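Long-range contacts in DUF3829 family protein (Bacteroides vulgatus, PDB 4YJW), which is of unknown function but is an all-alpha protein made with a signal sequence and a lipoprotein-type motif, consistent with export to the cell envelope: residues K20-S25 / D146-I151; E87-L92 / Q142-I147; N16-Y21 / G74-E79. All coordinates share one frame; numbering follows the deposited sequence. Where two conformers were deposited one is given.

Interaction 1: K20-S25 / D146-I151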
loop_
_atom_site.group_PDB
_atom_site.type_symbol
_atom_site.label_atom_id
_atom_site.label_comp_id
_atom_site.label_asym_id
_atom_site.label_seq_id
_atom_site.Cartn_x
_atom_site.Cartn_y
_atom_site.Cartn_z
ATOM N N LYS A 20 -7.417 -0.326 -18.573
ATOM C CA LYS A 20 -6.816 0.921 -18.062
ATOM C C LYS A 20 -6.626 0.799 -16.556
ATOM O O LYS A 20 -5.549 1.116 -16.044
ATOM C CB LYS A 20 -7.658 2.151 -18.412
ATOM C CG LYS A 20 -7.770 2.427 -19.924
ATOM C CD LYS A 20 -8.682 3.651 -20.194
ATOM C CE LYS A 20 -8.959 3.796 -21.673
ATOM N NZ LYS A 20 -10.006 4.832 -21.942
ATOM N N TYR A 21 -7.663 0.299 -15.858
ATOM C CA TYR A 21 -7.637 0.108 -14.408
ATOM C C TYR A 21 -6.540 -0.884 -14.017
ATOM O O TYR A 21 -5.780 -0.631 -13.078
ATOM C CB TYR A 21 -9.014 -0.361 -13.905
ATOM C CG TYR A 21 -9.134 -0.321 -12.393
ATOM C CD1 TYR A 21 -8.686 -1.386 -11.610
ATOM C CD2 TYR A 21 -9.762 0.743 -11.750
ATOM C CE1 TYR A 21 -8.795 -1.362 -10.222
ATOM C CE2 TYR A 21 -9.896 0.768 -10.359
ATOM C CZ TYR A 21 -9.410 -0.289 -9.602
ATOM O OH TYR A 21 -9.521 -0.301 -8.230
ATOM N N TYR A 22 -6.420 -1.993 -14.770
ATOM C CA TYR A 22 -5.384 -2.994 -14.489
ATOM C C TYR A 22 -3.982 -2.418 -14.731
ATOM O O TYR A 22 -3.101 -2.579 -13.883
ATOM C CB TYR A 22 -5.599 -4.232 -15.348
ATOM C CG TYR A 22 -4.533 -5.291 -15.167
ATOM C CD1 TYR A 22 -4.329 -5.902 -13.931
ATOM C CD2 TYR A 22 -3.788 -5.747 -16.249
ATOM C CE1 TYR A 22 -3.378 -6.908 -13.768
ATOM C CE2 TYR A 22 -2.853 -6.778 -16.103
ATOM C CZ TYR A 22 -2.629 -7.329 -14.854
ATOM O OH TYR A 22 -1.697 -8.330 -14.700
ATOM N N ASP A 23 -3.769 -1.771 -15.881
ATOM C CA ASP A 23 -2.460 -1.169 -16.192
ATOM C C ASP A 23 -2.036 -0.154 -15.108
ATOM O O ASP A 23 -0.885 -0.180 -14.673
ATOM C CB ASP A 23 -2.487 -0.506 -17.587
ATOM C CG ASP A 23 -2.594 -1.496 -18.741
ATOM O OD1 ASP A 23 -2.180 -2.671 -18.565
ATOM O OD2 ASP A 23 -3.083 -1.097 -19.820
ATOM N N THR A 24 -2.977 0.705 -14.640
ATOM C CA THR A 24 -2.707 1.719 -13.609
ATOM C C THR A 24 -2.411 0.989 -12.291
ATOM O O THR A 24 -1.433 1.331 -11.615
ATOM C CB THR A 24 -3.893 2.698 -13.509
ATOM O OG1 THR A 24 -4.079 3.317 -14.799
ATOM C CG2 THR A 24 -3.664 3.776 -12.462
ATOM N N SER A 25 -3.206 -0.060 -11.968
ATOM C CA SER A 25 -2.995 -0.863 -10.752
ATOM C C SER A 25 -1.592 -1.465 -10.741
ATOM O O SER A 25 -0.924 -1.419 -9.712
ATOM C CB SER A 25 -4.036 -1.974 -10.638
ATOM O OG SER A 25 -5.284 -1.399 -10.284
ATOM N N ASP A 146 -5.467 -10.388 -7.274
ATOM C CA ASP A 146 -6.315 -11.595 -7.344
ATOM C C ASP A 146 -7.743 -11.287 -7.779
ATOM O O ASP A 146 -8.348 -12.112 -8.476
ATOM C CB ASP A 146 -6.314 -12.361 -6.020
ATOM C CG ASP A 146 -4.962 -12.968 -5.697
ATOM O OD1 ASP A 146 -4.051 -12.897 -6.564
ATOM O OD2 ASP A 146 -4.791 -13.452 -4.565
ATOM N N ILE A 147 -8.285 -10.112 -7.410
ATOM C CA ILE A 147 -9.622 -9.711 -7.881
ATOM C C ILE A 147 -9.560 -9.424 -9.391
ATOM O O ILE A 147 -10.456 -9.797 -10.149
ATOM C CB ILE A 147 -10.146 -8.445 -7.109
ATOM C CG1 ILE A 147 -10.459 -8.755 -5.636
ATOM C CG2 ILE A 147 -11.376 -7.816 -7.806
ATOM C CD1 ILE A 147 -10.439 -7.509 -4.730
ATOM N N LEU A 148 -8.537 -8.687 -9.803
ATOM C CA LEU A 148 -8.429 -8.198 -11.175
ATOM C C LEU A 148 -8.059 -9.242 -12.235
ATOM O O LEU A 148 -8.633 -9.202 -13.315
ATOM C CB LEU A 148 -7.392 -7.074 -11.242
ATOM C CG LEU A 148 -7.725 -5.724 -10.559
ATOM C CD1 LEU A 148 -6.547 -4.762 -10.685
ATOM C CD2 LEU A 148 -8.938 -5.055 -11.196
ATOM N N THR A 149 -7.081 -10.120 -11.986
ATOM C CA THR A 149 -6.603 -10.976 -13.089
ATOM C C THR A 149 -7.766 -11.832 -13.735
ATOM O O THR A 149 -7.788 -11.825 -14.963
ATOM C CB THR A 149 -5.363 -11.789 -12.718
ATOM O OG1 THR A 149 -5.577 -12.488 -11.514
ATOM C CG2 THR A 149 -4.120 -10.894 -12.555
ATOM N N PRO A 150 -8.801 -12.397 -13.050
ATOM C CA PRO A 150 -9.869 -13.097 -13.799
ATOM C C PRO A 150 -10.753 -12.141 -14.622
ATOM O O PRO A 150 -11.189 -12.503 -15.715
ATOM C CB PRO A 150 -10.686 -13.786 -12.702
ATOM C CG PRO A 150 -9.748 -13.869 -11.506
ATOM C CD PRO A 150 -8.984 -12.575 -11.592
ATOM N N ILE A 151 -10.995 -10.904 -14.109
ATOM C CA ILE A 151 -11.780 -9.860 -14.798
ATOM C C ILE A 151 -11.020 -9.401 -16.061
ATOM O O ILE A 151 -11.632 -9.177 -17.111
ATOM C CB ILE A 151 -12.078 -8.644 -13.849
ATOM C CG1 ILE A 151 -12.773 -9.087 -12.543
ATOM C CG2 ILE A 151 -12.922 -7.557 -14.582
ATOM C CD1 ILE A 151 -12.851 -7.986 -11.424
#

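Interaction 2: E87-L92 / Q142-I147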
loop_
_atom_site.group_PDB
_atom_site.type_symbol
_atom_site.label_atom_id
_atom_site.label_comp_id
_atom_site.label_asym_id
_atom_site.label_seq_id
_atom_site.Cartn_x
_atom_site.Cartn_y
_atom_site.Cartn_z
ATOM N N GLU A 87 -12.415 -0.995 -1.058
ATOM C CA GLU A 87 -12.042 -1.289 0.330
ATOM C C GLU A 87 -10.545 -1.590 0.456
ATOM O O GLU A 87 -9.873 -1.000 1.305
ATOM C CB GLU A 87 -12.865 -2.474 0.864
ATOM C CG GLU A 87 -12.774 -2.671 2.370
ATOM C CD GLU A 87 -13.346 -3.979 2.884
ATOM O OE1 GLU A 87 -14.266 -4.536 2.241
ATOM O OE2 GLU A 87 -12.878 -4.442 3.949
ATOM N N ASN A 88 -10.022 -2.498 -0.375
ATOM C CA ASN A 88 -8.606 -2.888 -0.305
ATOM C C ASN A 88 -7.659 -1.727 -0.624
ATOM O O ASN A 88 -6.635 -1.583 0.055
ATOM C CB ASN A 88 -8.331 -4.097 -1.191
ATOM C CG ASN A 88 -8.762 -5.369 -0.505
ATOM O OD1 ASN A 88 -8.052 -5.897 0.355
ATOM N ND2 ASN A 88 -9.946 -5.888 -0.845
ATOM N N TYR A 89 -8.006 -0.866 -1.606
ATOM C CA TYR A 89 -7.176 0.295 -1.921
ATOM C C TYR A 89 -7.231 1.331 -0.791
ATOM O O TYR A 89 -6.194 1.876 -0.428
ATOM C CB TYR A 89 -7.593 0.929 -3.258
ATOM C CG TYR A 89 -6.773 0.454 -4.436
ATOM C CD1 TYR A 89 -5.403 0.688 -4.496
ATOM C CD2 TYR A 89 -7.377 -0.169 -5.528
ATOM C CE1 TYR A 89 -4.646 0.288 -5.597
ATOM C CE2 TYR A 89 -6.629 -0.574 -6.641
ATOM C CZ TYR A 89 -5.265 -0.323 -6.676
ATOM O OH TYR A 89 -4.512 -0.660 -7.770
ATOM N N GLY A 90 -8.425 1.565 -0.230
ATOM C CA GLY A 90 -8.598 2.498 0.887
ATOM C C GLY A 90 -7.741 2.106 2.081
ATOM O O GLY A 90 -7.006 2.941 2.626
ATOM N N ARG A 91 -7.764 0.814 2.431
ATOM C CA ARG A 91 -6.976 0.255 3.524
ATOM C C ARG A 91 -5.495 0.296 3.193
ATOM O O ARG A 91 -4.693 0.623 4.068
ATOM C CB ARG A 91 -7.396 -1.186 3.837
ATOM C CG ARG A 91 -8.799 -1.268 4.435
ATOM C CD ARG A 91 -9.240 -2.698 4.659
ATOM N NE ARG A 91 -10.625 -2.764 5.139
ATOM C CZ ARG A 91 -10.983 -2.741 6.421
ATOM N NH1 ARG A 91 -10.062 -2.656 7.375
ATOM N NH2 ARG A 91 -12.264 -2.796 6.757
ATOM N N LEU A 92 -5.137 0.025 1.921
ATOM C CA LEU A 92 -3.734 0.071 1.487
ATOM C C LEU A 92 -3.163 1.501 1.584
ATOM O O LEU A 92 -2.061 1.663 2.130
ATOM C CB LEU A 92 -3.581 -0.498 0.066
ATOM C CG LEU A 92 -2.152 -0.575 -0.493
ATOM C CD1 LEU A 92 -1.264 -1.502 0.346
ATOM C CD2 LEU A 92 -2.178 -1.097 -1.896
ATOM N N GLN A 142 -1.736 -8.139 -3.010
ATOM C CA GLN A 142 -2.049 -9.444 -3.607
ATOM C C GLN A 142 -3.564 -9.608 -3.798
ATOM O O GLN A 142 -3.984 -10.105 -4.851
ATOM C CB GLN A 142 -1.470 -10.598 -2.762
ATOM C CG GLN A 142 -1.508 -11.959 -3.482
ATOM C CD GLN A 142 -0.728 -11.953 -4.781
ATOM O OE1 GLN A 142 0.502 -11.827 -4.795
ATOM N NE2 GLN A 142 -1.429 -12.081 -5.907
ATOM N N VAL A 143 -4.386 -9.187 -2.801
ATOM C CA VAL A 143 -5.850 -9.260 -2.921
ATOM C C VAL A 143 -6.323 -8.481 -4.174
ATOM O O VAL A 143 -7.160 -9.004 -4.920
ATOM C CB VAL A 143 -6.582 -8.778 -1.648
ATOM C CG1 VAL A 143 -8.070 -8.542 -1.926
ATOM C CG2 VAL A 143 -6.410 -9.784 -0.513
ATOM N N ILE A 144 -5.790 -7.260 -4.405
ATOM C CA ILE A 144 -6.179 -6.432 -5.577
ATOM C C ILE A 144 -5.845 -7.173 -6.889
ATOM O O ILE A 144 -6.719 -7.274 -7.753
ATOM C CB ILE A 144 -5.538 -5.018 -5.518
ATOM C CG1 ILE A 144 -6.176 -4.216 -4.346
ATOM C CG2 ILE A 144 -5.704 -4.268 -6.863
ATOM C CD1 ILE A 144 -5.353 -3.037 -3.819
ATOM N N PHE A 145 -4.613 -7.709 -7.021
ATOM C CA PHE A 145 -4.242 -8.474 -8.222
ATOM C C PHE A 145 -5.127 -9.707 -8.390
ATOM O O PHE A 145 -5.551 -10.006 -9.516
ATOM C CB PHE A 145 -2.760 -8.895 -8.191
ATOM C CG PHE A 145 -1.798 -7.752 -8.426
ATOM C CD1 PHE A 145 -1.990 -6.862 -9.483
ATOM C CD2 PHE A 145 -0.670 -7.596 -7.627
ATOM C CE1 PHE A 145 -1.116 -5.793 -9.686
ATOM C CE2 PHE A 145 0.220 -6.542 -7.848
ATOM C CZ PHE A 145 -0.011 -5.643 -8.871
ATOM N N ASP A 146 -5.467 -10.388 -7.274
ATOM C CA ASP A 146 -6.315 -11.595 -7.344
ATOM C C ASP A 146 -7.743 -11.287 -7.779
ATOM O O ASP A 146 -8.348 -12.112 -8.476
ATOM C CB ASP A 146 -6.314 -12.361 -6.020
ATOM C CG ASP A 146 -4.962 -12.968 -5.697
ATOM O OD1 ASP A 146 -4.051 -12.897 -6.564
ATOM O OD2 ASP A 146 -4.791 -13.452 -4.565
ATOM N N ILE A 147 -8.285 -10.112 -7.410
ATOM C CA ILE A 147 -9.622 -9.711 -7.881
ATOM C C ILE A 147 -9.560 -9.424 -9.391
ATOM O O ILE A 147 -10.456 -9.797 -10.149
ATOM C CB ILE A 147 -10.146 -8.445 -7.109
ATOM C CG1 ILE A 147 -10.459 -8.755 -5.636
ATOM C CG2 ILE A 147 -11.376 -7.816 -7.806
ATOM C CD1 ILE A 147 -10.439 -7.509 -4.730
#

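Interaction 3: N16-Y21 / G74-E79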
loop_
_atom_site.group_PDB
_atom_site.type_symbol
_atom_site.label_atom_id
_atom_site.label_comp_id
_atom_site.label_asym_id
_atom_site.label_seq_id
_atom_site.Cartn_x
_atom_site.Cartn_y
_atom_site.Cartn_z
ATOM N N ASN A 16 -12.256 -1.965 -22.199
ATOM C CA ASN A 16 -11.126 -1.050 -22.358
ATOM C C ASN A 16 -10.827 -0.341 -21.050
ATOM O O ASN A 16 -9.656 -0.093 -20.750
ATOM C CB ASN A 16 -11.386 -0.031 -23.463
ATOM C CG ASN A 16 -11.205 -0.598 -24.845
ATOM O OD1 ASN A 16 -10.283 -1.392 -25.106
ATOM N ND2 ASN A 16 -12.069 -0.176 -25.769
ATOM N N GLU A 17 -11.873 -0.025 -20.267
ATOM C CA GLU A 17 -11.702 0.634 -18.967
ATOM C C GLU A 17 -11.098 -0.349 -17.978
ATOM O O GLU A 17 -10.265 0.046 -17.170
ATOM C CB GLU A 17 -13.022 1.226 -18.420
ATOM C CG GLU A 17 -13.586 2.368 -19.267
ATOM C CD GLU A 17 -12.624 3.525 -19.496
ATOM O OE1 GLU A 17 -12.085 4.066 -18.501
ATOM O OE2 GLU A 17 -12.358 3.838 -20.678
ATOM N N VAL A 18 -11.499 -1.635 -18.032
ATOM C CA VAL A 18 -10.892 -2.646 -17.150
ATOM C C VAL A 18 -9.375 -2.703 -17.423
ATOM O O VAL A 18 -8.590 -2.701 -16.475
ATOM C CB VAL A 18 -11.563 -4.040 -17.327
ATOM C CG1 VAL A 18 -10.783 -5.135 -16.589
ATOM C CG2 VAL A 18 -13.014 -4.003 -16.845
HETATM N N MSE A 19 -8.965 -2.699 -18.709
HETATM C CA MSE A 19 -7.532 -2.739 -19.066
HETATM C C MSE A 19 -6.783 -1.506 -18.520
HETATM O O MSE A 19 -5.657 -1.635 -18.035
HETATM C CB MSE A 19 -7.338 -2.847 -20.598
HETATM C CG MSE A 19 -7.890 -4.142 -21.204
HETATM SE SE MSE A 19 -7.392 -5.764 -20.223
HETATM C CE MSE A 19 -5.457 -5.645 -20.314
ATOM N N LYS A 20 -7.417 -0.326 -18.573
ATOM C CA LYS A 20 -6.816 0.921 -18.062
ATOM C C LYS A 20 -6.626 0.799 -16.556
ATOM O O LYS A 20 -5.549 1.116 -16.044
ATOM C CB LYS A 20 -7.658 2.151 -18.412
ATOM C CG LYS A 20 -7.770 2.427 -19.924
ATOM C CD LYS A 20 -8.682 3.651 -20.194
ATOM C CE LYS A 20 -8.959 3.796 -21.673
ATOM N NZ LYS A 20 -10.006 4.832 -21.942
ATOM N N TYR A 21 -7.663 0.299 -15.858
ATOM C CA TYR A 21 -7.637 0.108 -14.408
ATOM C C TYR A 21 -6.540 -0.884 -14.017
ATOM O O TYR A 21 -5.780 -0.631 -13.078
ATOM C CB TYR A 21 -9.014 -0.361 -13.905
ATOM C CG TYR A 21 -9.134 -0.321 -12.393
ATOM C CD1 TYR A 21 -8.686 -1.386 -11.610
ATOM C CD2 TYR A 21 -9.762 0.743 -11.750
ATOM C CE1 TYR A 21 -8.795 -1.362 -10.222
ATOM C CE2 TYR A 21 -9.896 0.768 -10.359
ATOM C CZ TYR A 21 -9.410 -0.289 -9.602
ATOM O OH TYR A 21 -9.521 -0.301 -8.230
ATOM N N GLY A 74 -15.058 2.053 -11.374
ATOM C CA GLY A 74 -16.312 2.340 -12.056
ATOM C C GLY A 74 -17.337 1.228 -11.982
ATOM O O GLY A 74 -17.051 0.137 -11.472
ATOM N N ASN A 75 -18.539 1.513 -12.517
ATOM C CA ASN A 75 -19.665 0.576 -12.517
ATOM C C ASN A 75 -19.499 -0.518 -13.595
ATOM O O ASN A 75 -20.383 -1.365 -13.742
ATOM C CB ASN A 75 -21.014 1.314 -12.657
ATOM C CG ASN A 75 -21.135 2.289 -13.808
ATOM O OD1 ASN A 75 -20.430 2.210 -14.819
ATOM N ND2 ASN A 75 -22.072 3.216 -13.692
ATOM N N TYR A 76 -18.348 -0.536 -14.312
ATOM C CA TYR A 76 -18.031 -1.580 -15.301
ATOM C C TYR A 76 -17.696 -2.864 -14.516
ATOM O O TYR A 76 -17.959 -3.965 -14.994
ATOM C CB TYR A 76 -16.905 -1.185 -16.291
ATOM C CG TYR A 76 -15.773 -0.367 -15.718
ATOM C CD1 TYR A 76 -14.647 -0.980 -15.179
ATOM C CD2 TYR A 76 -15.794 1.021 -15.775
ATOM C CE1 TYR A 76 -13.593 -0.230 -14.668
ATOM C CE2 TYR A 76 -14.765 1.782 -15.230
ATOM C CZ TYR A 76 -13.662 1.153 -14.680
ATOM O OH TYR A 76 -12.649 1.903 -14.124
ATOM N N PHE A 77 -17.189 -2.714 -13.270
ATOM C CA PHE A 77 -16.984 -3.838 -12.363
ATOM C C PHE A 77 -18.304 -4.147 -11.706
ATOM O O PHE A 77 -19.093 -3.225 -11.473
ATOM C CB PHE A 77 -15.949 -3.504 -11.273
ATOM C CG PHE A 77 -14.519 -3.327 -11.719
ATOM C CD1 PHE A 77 -13.773 -4.411 -12.174
ATOM C CD2 PHE A 77 -13.901 -2.087 -11.648
ATOM C CE1 PHE A 77 -12.435 -4.251 -12.556
ATOM C CE2 PHE A 77 -12.561 -1.932 -12.019
ATOM C CZ PHE A 77 -11.844 -3.011 -12.483
ATOM N N SER A 78 -18.528 -5.411 -11.327
ATOM C CA SER A 78 -19.711 -5.794 -10.566
ATOM C C SER A 78 -19.697 -5.027 -9.250
ATOM O O SER A 78 -18.613 -4.637 -8.798
ATOM C CB SER A 78 -19.708 -7.297 -10.305
ATOM O OG SER A 78 -18.731 -7.632 -9.331
ATOM N N GLU A 79 -20.866 -4.820 -8.628
ATOM C CA GLU A 79 -20.949 -4.103 -7.356
ATOM C C GLU A 79 -20.046 -4.766 -6.305
ATOM O O GLU A 79 -19.368 -4.054 -5.563
ATOM C CB GLU A 79 -22.414 -3.998 -6.868
ATOM C CG GLU A 79 -22.622 -3.239 -5.558
ATOM C CD GLU A 79 -22.030 -1.846 -5.399
ATOM O OE1 GLU A 79 -21.692 -1.202 -6.418
ATOM O OE2 GLU A 79 -21.932 -1.388 -4.239
#

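Interaction 1: K20-S25 / D146-I151
Leu148 is the main contact residue on 146-151, and it meets Tyr21, Tyr22 and Ser25 on 20-25. Its CG is anti to the carbonyl carbon (chi1 -69°), and both of its methyls take part. Leu148 CD2 lies closest to the ring of Tyr21, 3.7 Å from Tyr21 CD1, and the two side chains cross at about a right angle. Leu148 CD1 is near that ring too and goes on to Ser25 and Tyr22. It lies 3.6 Å from Ser25 OG and touches Ser25 CB as well. The same methyl also comes to the edge of the Tyr22 ring, near its plane, 4.1 Å from Tyr22 CD1.

Ser25 OG and Tyr21 OH both have partners. Ser25 OG donates to Tyr21 O one turn back, from the opposite face of that carbonyl to the backbone N of Ser25. It also bonds to Tyr89 OH. Tyr21 OH bonds to Val70 O.

The segments lie on the long helices 10-32 and 121-159, which pack in the antiparallel sense of a helical bundle. The axes of the two short segments come within 10.6 Å, with 141° between the N-to-C directions. Tyr22 and Leu148 have the nearest CA atoms.

Thr149 follows, at the more exposed margin. Its CG2 is 4.1 Å from Tyr22 OH, so the tip of the tyrosine rests loosely near a methyl. Thr149 OG1 bonds instead to Phe145 O in its own helix.

Interaction 2: E87-L92 / Q142-I147
Helices 87-92 and 142-147 run nearly antiparallel (159°), their axes 10.0 Å apart at closest, with Asn88 and Ile144 as the residues whose CA atoms lie nearest. The first segment lies on helix 79-111 and the second on helix 121-159, two long helices packed antiparallel in the all-alpha bundle. Ile144 is the central side chain. Its CD1 lies over the centre of the Tyr89 ring, 3.6 Å from the ring centroid and only 4° off the normal. This is a CH-pi contact over the face. Ile144 CG2 reaches the far part of the same ring, 3.8 Å from Tyr89 CE2. One isoleucine thus spans the ring from its middle toward the hydroxyl end. The ring is set by an unusual Tyr89 chi1 of -95°, away from the usual staggered value. Ile144 CG1 touches Asn88 CB at 3.8 Å. Leu92 CD2 adds a looser contact with Ile144 CD1, at 4.2 Å.

Val143 CG1 lies above the plane of the Asn88 amide, 3.4 Å from Asn88 ND2 and almost as close to Asn88 CG and OD1. The two side chains cross at about a right angle. Ile147 CD1 comes to the same ND2, at 4.2 Å. That nitrogen is bonded to Asn84 O in its own helix. Tyr89 also packs on Ile28 of helix 10-32.

Across the contact the chemistry is apolar, with methyls set on a ring face and on an amide. Cohesion is probably due mainly to close fit and dispersion, while Asn88 ND2 and Tyr89 OH find their partners, on Asn84 and Ser25, outside the two segments.

Interaction 3: N16-Y21 / G74-E79
Phe77 turns its ring edge to the face of Tyr21 in a T-shaped (edge-to-face) pair. The centroids are 5.0 Å apart and the planes stand at 76°. Phe77 CE2 lies over the centre of the Tyr21 ring, while Phe77 CZ is 3.7 Å from Tyr21 CD1.

A CH-pi contact joins Glu17 and Tyr76. Glu17 CB sits over the centre of the Tyr76 ring, 3.7 Å from its centroid. The backbone of Gly74 covers the opposite face, toward the rim. Tyr76 CG stands between its own backbone N and carbonyl carbon (chi1 37°), which folds the ring back over Gly74 within the type I turn from Gly74 to Phe77. Tyr76 CD1 in turn lies over one face of Phe77, offset toward the rim.

Val18 makes the apolar contacts. Its CG2 fits beside both rings of the loop, 3.8 Å from Tyr76 CD1 and 4.3 Å from Phe77 CE1. Separately, Tyr76 OH packs 3.9 Å from Tyr21 CD2, the two side chains crossing at about a right angle.

A salt bridge lies within the helix. Lys20 NZ is 2.8 Å from Glu17 OE2, on the syn side of the carboxylate. The Glu17 chain is bent at chi2 to meet it.

The loop links helix 64-71 to helix 79-111, and Ser78 is the N-cap of the latter, its OG bonded to Asp81 N. Phe77 also touches Leu85 of that helix, and Tyr76 touches Phe69 of helix 64-71. Val18 packs on Ile151 of helix 121-159, so the loop and three helices meet around helix 10-32.

Overall arrangement
From the N terminus, helix 10-32 starts both interaction 3 and interaction 1, which share Lys20 and Tyr21. Interaction 3 closes first, when the loop before helix 79-111 returns to 16-21. Interaction 2 then opens on helix 79-111 and closes on helix 121-159. Interaction 1 closes last, one turn further along that helix, sharing Asp146 and Ile147 with interaction 2. Interactions 3 and 2 are therefore in series. The long span of interaction 1 contains that of interaction 2 and overlaps interaction 3, which begins slightly earlier. Tyr21 OH packs on Tyr89 CE2, linking interaction 2 to the other two. Phe77 packs on Leu148 and Ile151, joining interactions 1 and 3. Together they tie three long helices and one loop.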